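Local coordinates for protein CT_858 (Chlamydia trachomatis, PDB 3DOR), which cleaves proteins as the secreted chlamydial protease CPAF, probably a serine-type endopeptidase of the S41 family, seen here as the mature dimer, at the interface of chains A and B. Sequence-based numbering; all coordinates share one arbitrary frame. Chains: chain A/B, Protein CT_858.

Contact 1: the interface of chains A and B. Residues chain A 427-429, 431-432; chain B 197, 200-202.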
# COMPACT_ATOMS: atom_id res chain seq x y z
N SER A 427 3.86 -12.47 -24.32
CA SER A 427 4.69 -13.40 -25.07
C SER A 427 5.03 -12.85 -26.45
O SER A 427 6.09 -13.14 -27.00
CB SER A 427 3.98 -14.76 -25.21
OG SER A 427 2.69 -14.62 -25.76
N LYS A 428 4.13 -12.05 -27.01
CA LYS A 428 4.36 -11.46 -28.33
C LYS A 428 5.25 -10.23 -28.26
O LYS A 428 5.69 -9.72 -29.28
CB LYS A 428 3.04 -11.06 -28.99
CG LYS A 428 2.23 -12.22 -29.55
CD LYS A 428 1.00 -11.71 -30.26
CE LYS A 428 0.20 -12.85 -30.87
NZ LYS A 428 -1.04 -12.37 -31.53
N GLY A 429 5.52 -9.76 -27.05
CA GLY A 429 6.36 -8.58 -26.91
C GLY A 429 5.59 -7.29 -27.13
O GLY A 429 6.18 -6.21 -27.18
N ILE A 431 4.14 -5.05 -25.50
CA ILE A 431 4.05 -4.53 -24.14
C ILE A 431 4.22 -3.02 -23.93
O ILE A 431 3.99 -2.53 -22.83
CB ILE A 431 5.08 -5.24 -23.24
CG1 ILE A 431 6.50 -4.86 -23.68
CG2 ILE A 431 4.90 -6.74 -23.33
CD1 ILE A 431 7.59 -5.44 -22.79
N GLU A 432 4.65 -2.30 -24.96
CA GLU A 432 4.81 -0.85 -24.83
C GLU A 432 3.43 -0.20 -24.79
O GLU A 432 3.16 0.66 -23.96
CB GLU A 432 5.60 -0.29 -26.01
CG GLU A 432 6.99 -0.89 -26.17
CD GLU A 432 7.87 -0.65 -24.96
OE1 GLU A 432 8.15 0.52 -24.63
OE2 GLU A 432 8.29 -1.65 -24.34
N ILE B 197 11.61 -12.40 -24.78
CA ILE B 197 10.65 -11.54 -25.46
C ILE B 197 11.26 -10.30 -26.10
O ILE B 197 10.75 -9.79 -27.09
CB ILE B 197 9.55 -11.11 -24.47
CG1 ILE B 197 8.86 -12.36 -23.90
CG2 ILE B 197 8.56 -10.20 -25.14
CD1 ILE B 197 7.89 -12.06 -22.77
N SER B 200 11.42 -9.32 -29.95
CA SER B 200 10.16 -9.05 -30.63
C SER B 200 9.41 -7.82 -30.12
O SER B 200 8.26 -7.59 -30.49
CB SER B 200 9.25 -10.28 -30.54
OG SER B 200 8.86 -10.54 -29.20
N ILE B 201 10.05 -7.03 -29.26
CA ILE B 201 9.41 -5.83 -28.72
C ILE B 201 9.55 -4.66 -29.68
O ILE B 201 10.65 -4.16 -29.91
CB ILE B 201 10.02 -5.42 -27.36
CG1 ILE B 201 9.74 -6.50 -26.31
CG2 ILE B 201 9.44 -4.08 -26.92
CD1 ILE B 201 10.34 -6.19 -24.95
N ARG B 202 8.43 -4.21 -30.24
CA ARG B 202 8.44 -3.10 -31.17
C ARG B 202 8.00 -1.81 -30.49
O ARG B 202 7.35 -1.83 -29.45
CB ARG B 202 7.52 -3.41 -32.35
CG ARG B 202 7.75 -4.77 -32.97
CD ARG B 202 7.06 -4.91 -34.32
NE ARG B 202 7.19 -6.26 -34.87
CZ ARG B 202 6.81 -6.61 -36.09
NH1 ARG B 202 6.29 -5.70 -36.91
NH2 ARG B 202 6.96 -7.86 -36.50
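A:Gly429 presents its bare alpha-carbon to two isoleucine branches of chain B. B:Ile197 turns its CG2 methyl, anti to its own backbone N, onto it, with CG2 3.2 Å from A:Gly429 CA. The bare alpha-carbon lets the branched isoleucine methyl come right up to the backbone, and the positive phi of A:Gly429 (82°) is one that glycine adopts easily.

Beside it B:Ile201 lays its longer arm along the same glycine. CG1 is beside its backbone N and the chain is extended, so CG1 passes A:Gly429 CA at 4.0 Å and the end methyl carries on to A:Ile431. These two isoleucines cross obliquely, CD1 against CD1 at 3.6 Å. A:Ile431 holds CG1 in the crowded position (chi1 67°). The CG2 branch of B:Ile201 crosses A:Glu432 at about a right angle. The glutamate curls so that its CG methylene lies 3.4 Å from B:Arg202 O, while a carboxylate oxygen, OE2, comes to 3.7 Å from B:Ile201 CG2. Two branches thus let one isoleucine touch glycine, isoleucine and glutamate.

The short hydroxyl of B:Ser200 can reach back to its own backbone, OG donating to B:Ile197 O at 2.9 Å, on a lone pair. This bond probably holds the turn and with it B:Ile197. B:Ser200 OG also makes a weak bond to A:Lys428 O at 3.3 Å.

The site joins the loop leaving helix 409-427 of chain A to helix 194-197, the 3-10 helix 198-200 and the following loop of chain B.

Contact 2: the interface of chains A and B. Residues chain A 13, 17, 497, 499-501; chain B 13, 500-502.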
# COMPACT_ATOMS: atom_id res chain seq x y z
N PHE A 13 14.44 8.89 -11.50
CA PHE A 13 13.56 7.77 -11.21
C PHE A 13 12.22 8.01 -11.89
O PHE A 13 11.67 7.11 -12.53
CB PHE A 13 13.35 7.61 -9.70
CG PHE A 13 12.43 6.48 -9.33
CD1 PHE A 13 12.79 5.16 -9.59
CD2 PHE A 13 11.19 6.74 -8.75
CE1 PHE A 13 11.94 4.11 -9.27
CE2 PHE A 13 10.33 5.69 -8.42
CZ PHE A 13 10.70 4.38 -8.68
N LEU A 17 10.20 5.75 -14.85
CA LEU A 17 8.82 5.29 -14.74
C LEU A 17 8.04 5.69 -15.99
O LEU A 17 7.20 4.93 -16.47
CB LEU A 17 8.14 5.91 -13.51
CG LEU A 17 8.67 5.55 -12.12
CD1 LEU A 17 7.82 6.23 -11.06
CD2 LEU A 17 8.63 4.04 -11.93
N PHE A 497 -2.74 4.81 -11.44
CA PHE A 497 -2.07 3.95 -10.48
C PHE A 497 -1.07 4.88 -9.79
O PHE A 497 -0.63 5.88 -10.36
CB PHE A 497 -1.40 2.75 -11.17
CG PHE A 497 -0.18 3.10 -11.97
CD1 PHE A 497 1.08 3.14 -11.37
CD2 PHE A 497 -0.28 3.34 -13.34
CE1 PHE A 497 2.22 3.42 -12.13
CE2 PHE A 497 0.85 3.62 -14.11
CZ PHE A 497 2.11 3.66 -13.50
N VAL A 499 2.48 5.50 -7.25
CA VAL A 499 3.79 4.99 -6.88
C VAL A 499 4.32 5.80 -5.70
O VAL A 499 4.24 7.03 -5.69
CB VAL A 499 4.80 5.12 -8.06
CG1 VAL A 499 6.15 4.53 -7.66
CG2 VAL A 499 4.26 4.41 -9.29
N GLN A 500 4.85 5.10 -4.71
CA GLN A 500 5.44 5.75 -3.54
C GLN A 500 6.82 5.14 -3.42
O GLN A 500 7.05 4.01 -3.85
CB GLN A 500 4.67 5.43 -2.26
CG GLN A 500 3.20 5.67 -2.33
CD GLN A 500 2.45 4.40 -2.03
OE1 GLN A 500 2.31 3.52 -2.89
NE2 GLN A 500 1.99 4.27 -0.78
N PHE A 501 7.74 5.88 -2.82
CA PHE A 501 9.08 5.36 -2.63
C PHE A 501 9.82 6.26 -1.67
O PHE A 501 9.59 7.47 -1.65
CB PHE A 501 9.82 5.26 -3.99
CG PHE A 501 9.97 6.58 -4.70
CD1 PHE A 501 11.17 7.29 -4.64
CD2 PHE A 501 8.92 7.11 -5.45
CE1 PHE A 501 11.32 8.51 -5.31
CE2 PHE A 501 9.06 8.33 -6.12
CZ PHE A 501 10.26 9.03 -6.05
N PHE B 13 18.47 2.01 -8.44
CA PHE B 13 17.41 2.52 -7.58
C PHE B 13 17.55 1.90 -6.19
O PHE B 13 17.46 2.61 -5.18
CB PHE B 13 16.03 2.18 -8.15
CG PHE B 13 14.89 2.71 -7.32
CD1 PHE B 13 14.77 4.08 -7.07
CD2 PHE B 13 13.96 1.84 -6.77
CE1 PHE B 13 13.73 4.58 -6.29
CE2 PHE B 13 12.91 2.33 -5.98
CZ PHE B 13 12.79 3.70 -5.74
N GLN B 500 7.61 -0.79 -3.21
CA GLN B 500 7.12 -1.35 -4.46
C GLN B 500 7.29 -0.26 -5.50
O GLN B 500 7.28 0.92 -5.17
CB GLN B 500 5.63 -1.73 -4.35
CG GLN B 500 5.27 -2.61 -3.15
CD GLN B 500 4.45 -1.86 -2.09
OE1 GLN B 500 3.70 -2.47 -1.32
NE2 GLN B 500 4.58 -0.54 -2.05
N PHE B 501 7.45 -0.64 -6.76
CA PHE B 501 7.61 0.34 -7.82
C PHE B 501 7.57 -0.41 -9.14
O PHE B 501 8.08 -1.52 -9.24
CB PHE B 501 8.93 1.10 -7.66
CG PHE B 501 10.16 0.25 -7.79
CD1 PHE B 501 10.83 0.14 -9.00
CD2 PHE B 501 10.64 -0.47 -6.70
CE1 PHE B 501 11.95 -0.67 -9.13
CE2 PHE B 501 11.76 -1.28 -6.82
CZ PHE B 501 12.42 -1.38 -8.03
N PRO B 502 6.94 0.17 -10.18
CA PRO B 502 6.87 -0.50 -11.47
C PRO B 502 8.25 -0.65 -12.11
O PRO B 502 9.08 0.26 -12.03
CB PRO B 502 5.93 0.40 -12.28
CG PRO B 502 6.16 1.75 -11.69
CD PRO B 502 6.23 1.46 -10.21
O HOH W 1 4.57 2.22 -5.01
O HOH W 2 6.65 1.64 -2.11
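Helix 2-21 of chain A meets helix 2-20 of chain B, and beside them the loops that follow strand 496-499 of each chain run against one another, close to the two-fold axis of the dimer. These loops belong to the S41 peptidase region of CPAF.

Where the helices meet, A:Phe13 and B:Phe13 stack face to face, with centroids 4.0 Å apart and planes only 10° from parallel. The rings are slipped: A:Phe13 CE1 lies over the centre of B:Phe13, whereas B:Phe13 CE1 lies toward the rim of A:Phe13. Each CG is anti to the backbone N (chi1 179° in chain A), which throws the ring away from its helix toward its twin. A flat, apolar phenylalanine suits a place on the axis, where a residue must pack against its own copy.

Each ring is also wedged at its edge. B:Phe501 CB lies in the plane of A:Phe13, 3.9 Å from its CZ, and A:Phe501 CB does the same for B:Phe13. The Phe501 ring, with CG in the crowded position (chi1 60° in chain A), turns a face to CD2 of Phe13 in its own chain, so each loop braces its helix. A:Leu17 CG backs the far face of A:Phe13, and its CD2 branch packs tightly across B:Pro502 CG at 3.4 Å. A:Val499 CG2 meets the same proline tip to tip, 3.7 Å from CD; the rigid ring gives both branched side chains a compact apolar target.

At the loops, the two Gln500 carbonyls face each other, and two waters bridge them. Water 1 bonds to A:Gln500 N at 2.9 Å and to B:Gln500 O at 3.0 Å; water 2 makes the two-fold-related pair, to B:Gln500 N at 2.8 Å and to A:Gln500 O. The waters probably ease repulsion between the carbonyl dipoles.

The centres of the C-alpha atoms of contact 1 and contact 2 lie about 22 Å apart, and the contacts share no residues. Both belong to one two-fold interface, but contact 2 sits close to its axis and brings Phe13 and Gln500 against their own copies, whereas contact 1 joins different elements and recurs elsewhere with the chains exchanged. The dimer therefore appears to be held near its middle and again at a matching pair of outlying patches, which should limit rocking. Contact 1 ties segment 194-202 to the partner, contact 2 the N-terminal helix and the loop after strand 496-499.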